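Local coordinates for DNA repair protein RAD2 (Saccharomyces cerevisiae, PDB 4Q0W) that cuts single-stranded DNA as an endonuclease, making the incision needed in excision repair of DNA damaged by UV light, bulky adducts or cross-links, at residues A[203-208]-A[215-220]. Numbering follows the deposited sequence.
Sequences IYKNMF and EFYDAE. With nucleotides of chain C.
I203 and K205 pair with Y217 and E215 through four backbone hydrogen bonds that zip the two strands of a beta hairpin together antiparallel. I203 trades bonds with Y217 and K205 with E215, both as hydrogen-bonded pairs; I203 N to Y217 O, at 2.8 Å, is nearly straight. Y204 and F216 form the non-hydrogen-bonded pair between them.

The face carrying I203, K205, E215 and Y217 mixes apolar packing with a polar outer end. I203 and Y217 meet through their CB atoms. K205 runs out fully extended, CG anti to the backbone N (chi1 174°), alongside E215, and its CB and CD come up to CE1 of the Y217 ring, CB at 3.8 Å. At its tip, K205 NZ donates to OP1 of DT6 of chain C at 2.5 Å. Y217 OH donates to E215 OE1 (2.8 Å) on the anti side of the carboxylate, 32° out of its plane. The same OE1 takes a water at 2.6 Å; this water donates to DT6 OP1 at a long 3.3 Å, so E215 is linked to the phosphate indirectly and K205 directly.

The opposite face is aromatic: F216 CD1 sits over one face of the Y204 ring toward its rim, 3.4 Å from Y204 CZ, the planes inclined at 51°.

Beyond the pair, D218 N-caps helix 219-226, its OD2 accepting a weak bond from E220 N. The hairpin belongs to the I-domain and lies in a mixed sheet built from both N-domain and I-domain, where strand 202-205 continues to parallel strand 187-189 and strand 213-218 to antiparallel strand 14-17; helix 194-197 packs on I203 and Y217, while W6 makes a cation-pi contact with K205 and meets Y217 edge-to-face.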
loop_
_atom_site.group_PDB
_atom_site.type_symbol
_atom_site.label_atom_id
_atom_site.label_comp_id
_atom_site.label_asym_id
_atom_site.label_seq_id
_atom_site.Cartn_x
_atom_site.Cartn_y
_atom_site.Cartn_z
ATOM N N ILE A 203 -24.772 7.235 -15.492
ATOM C CA ILE A 203 -23.877 8.185 -14.850
ATOM C C ILE A 203 -22.773 8.591 -15.811
ATOM O O ILE A 203 -22.157 7.726 -16.438
ATOM C CB ILE A 203 -23.220 7.540 -13.602
ATOM C CG1 ILE A 203 -24.290 7.022 -12.628
ATOM C CG2 ILE A 203 -22.258 8.514 -12.929
ATOM C CD1 ILE A 203 -25.425 7.973 -12.355
ATOM N N TYR A 204 -22.514 9.895 -15.925
ATOM C CA TYR A 204 -21.401 10.367 -16.741
ATOM C C TYR A 204 -20.313 10.986 -15.872
ATOM O O TYR A 204 -20.486 12.072 -15.305
ATOM C CB TYR A 204 -21.886 11.343 -17.819
ATOM C CG TYR A 204 -22.870 10.722 -18.797
ATOM C CD1 TYR A 204 -24.198 10.529 -18.443
ATOM C CD2 TYR A 204 -22.468 10.330 -20.074
ATOM C CE1 TYR A 204 -25.103 9.963 -19.327
ATOM C CE2 TYR A 204 -23.367 9.761 -20.968
ATOM C CZ TYR A 204 -24.678 9.584 -20.589
ATOM O OH TYR A 204 -25.580 9.028 -21.459
ATOM N N LYS A 205 -19.187 10.284 -15.792
ATOM C CA LYS A 205 -18.090 10.630 -14.896
ATOM C C LYS A 205 -16.934 11.270 -15.684
ATOM O O LYS A 205 -16.711 10.927 -16.857
ATOM C CB LYS A 205 -17.594 9.354 -14.171
ATOM C CG LYS A 205 -16.349 9.572 -13.324
ATOM C CD LYS A 205 -15.868 8.336 -12.572
ATOM C CE LYS A 205 -14.485 8.612 -11.988
ATOM N NZ LYS A 205 -13.977 7.508 -11.112
ATOM N N ASN A 206 -16.210 12.193 -15.045
ATOM C CA ASN A 206 -15.067 12.890 -15.662
ATOM C C ASN A 206 -15.488 13.791 -16.816
ATOM O O ASN A 206 -14.721 14.013 -17.751
ATOM C CB ASN A 206 -13.980 11.902 -16.131
ATOM C CG ASN A 206 -13.320 11.172 -14.982
ATOM O OD1 ASN A 206 -13.550 11.489 -13.814
ATOM N ND2 ASN A 206 -12.487 10.196 -15.306
ATOM N N MET A 207 -16.714 14.298 -16.742
ATOM C CA MET A 207 -17.257 15.197 -17.756
ATOM C C MET A 207 -16.391 16.453 -17.948
ATOM O O MET A 207 -16.281 16.970 -19.053
ATOM C CB MET A 207 -18.678 15.607 -17.364
ATOM C CG MET A 207 -19.367 16.553 -18.336
ATOM S SD MET A 207 -19.927 15.702 -19.829
ATOM C CE MET A 207 -20.164 17.113 -20.902
ATOM N N PHE A 208 -15.770 16.940 -16.880
ATOM C CA PHE A 208 -14.987 18.165 -17.001
ATOM C C PHE A 208 -13.476 17.950 -16.931
ATOM O O PHE A 208 -12.715 18.884 -16.660
ATOM C CB PHE A 208 -15.510 19.231 -16.033
ATOM C CG PHE A 208 -16.978 19.487 -16.208
ATOM C CD1 PHE A 208 -17.433 20.303 -17.232
ATOM C CD2 PHE A 208 -17.904 18.846 -15.409
ATOM C CE1 PHE A 208 -18.788 20.506 -17.434
ATOM C CE2 PHE A 208 -19.264 19.046 -15.598
ATOM C CZ PHE A 208 -19.704 19.881 -16.615
ATOM N N GLU A 215 -16.686 9.221 -19.279
ATOM C CA GLU A 215 -16.912 7.825 -18.865
ATOM C C GLU A 215 -18.373 7.566 -18.506
ATOM O O GLU A 215 -18.917 8.169 -17.567
ATOM C CB GLU A 215 -16.012 7.444 -17.689
ATOM C CG GLU A 215 -14.527 7.563 -17.987
ATOM C CD GLU A 215 -13.665 7.150 -16.814
ATOM O OE1 GLU A 215 -14.227 6.758 -15.765
ATOM O OE2 GLU A 215 -12.423 7.215 -16.945
ATOM N N PHE A 216 -19.009 6.672 -19.249
ATOM C CA PHE A 216 -20.409 6.342 -19.004
ATOM C C PHE A 216 -20.538 5.059 -18.168
ATOM O O PHE A 216 -19.865 4.068 -18.448
ATOM C CB PHE A 216 -21.134 6.176 -20.330
ATOM C CG PHE A 216 -22.531 5.641 -20.201
ATOM C CD1 PHE A 216 -23.563 6.456 -19.763
ATOM C CD2 PHE A 216 -22.816 4.322 -20.540
ATOM C CE1 PHE A 216 -24.858 5.972 -19.655
ATOM C CE2 PHE A 216 -24.105 3.827 -20.435
ATOM C CZ PHE A 216 -25.130 4.655 -19.994
ATOM N N TYR A 217 -21.394 5.089 -17.146
ATOM C CA TYR A 217 -21.626 3.920 -16.296
ATOM C C TYR A 217 -23.109 3.688 -16.175
ATOM O O TYR A 217 -23.885 4.640 -16.024
ATOM C CB TYR A 217 -21.097 4.154 -14.877
ATOM C CG TYR A 217 -19.602 4.290 -14.760
ATOM C CD1 TYR A 217 -18.966 5.501 -15.020
ATOM C CD2 TYR A 217 -18.825 3.217 -14.367
ATOM C CE1 TYR A 217 -17.582 5.626 -14.905
ATOM C CE2 TYR A 217 -17.442 3.332 -14.246
ATOM C CZ TYR A 217 -16.829 4.539 -14.511
ATOM O OH TYR A 217 -15.453 4.640 -14.393
ATOM N N ASP A 218 -23.524 2.431 -16.200
ATOM C CA ASP A 218 -24.906 2.168 -15.836
ATOM C C ASP A 218 -25.097 0.950 -14.933
ATOM O O ASP A 218 -24.290 0.015 -14.943
ATOM C CB ASP A 218 -25.824 2.159 -17.065
ATOM C CG ASP A 218 -25.818 0.864 -17.784
ATOM O OD1 ASP A 218 -24.980 0.701 -18.687
ATOM O OD2 ASP A 218 -26.662 0.015 -17.452
ATOM N N ALA A 219 -26.166 0.995 -14.143
ATOM C CA ALA A 219 -26.435 0.007 -13.111
ATOM C C ALA A 219 -26.612 -1.375 -13.717
ATOM O O ALA A 219 -26.231 -2.377 -13.111
ATOM C CB ALA A 219 -27.675 0.409 -12.299
ATOM N N GLU A 220 -27.173 -1.420 -14.924
ATOM C CA GLU A 220 -27.431 -2.691 -15.598
ATOM C C GLU A 220 -26.127 -3.417 -15.941
ATOM O O GLU A 220 -26.024 -4.630 -15.775
ATOM C CB GLU A 220 -28.283 -2.464 -16.847
ATOM C CG GLU A 220 -29.131 -3.658 -17.252
ATOM C CD GLU A 220 -29.987 -3.369 -18.477
ATOM P P DT C 6 -11.153 7.571 -9.268
ATOM O OP1 DT C 6 -11.478 7.271 -10.686
ATOM O OP2 DT C 6 -11.366 6.551 -8.207
ATOM O "O5'" DT C 6 -9.622 8.049 -9.151
ATOM C "C5'" DT C 6 -9.116 9.144 -9.918
ATOM C "C4'" DT C 6 -7.674 9.452 -9.536
ATOM O "O4'" DT C 6 -7.586 10.004 -8.194
ATOM C "C3'" DT C 6 -6.701 8.270 -9.575
ATOM O "O3'" DT C 6 -5.681 8.643 -10.509
ATOM C "C2'" DT C 6 -6.205 8.109 -8.128
ATOM C "C1'" DT C 6 -6.415 9.513 -7.562
ATOM N N1 DT C 6 -6.652 9.657 -6.083
ATOM C C2 DT C 6 -5.856 10.540 -5.379
ATOM O O2 DT C 6 -4.954 11.182 -5.889
ATOM N N3 DT C 6 -6.141 10.648 -4.045
ATOM C C4 DT C 6 -7.130 9.971 -3.350
ATOM O O4 DT C 6 -7.296 10.144 -2.139
ATOM C C5 DT C 6 -7.941 9.064 -4.146
ATOM C C7 DT C 6 -9.049 8.275 -3.494
ATOM C C6 DT C 6 -7.672 8.953 -5.460
HETATM O O HOH W 1 -12.582 6.853 -13.758
#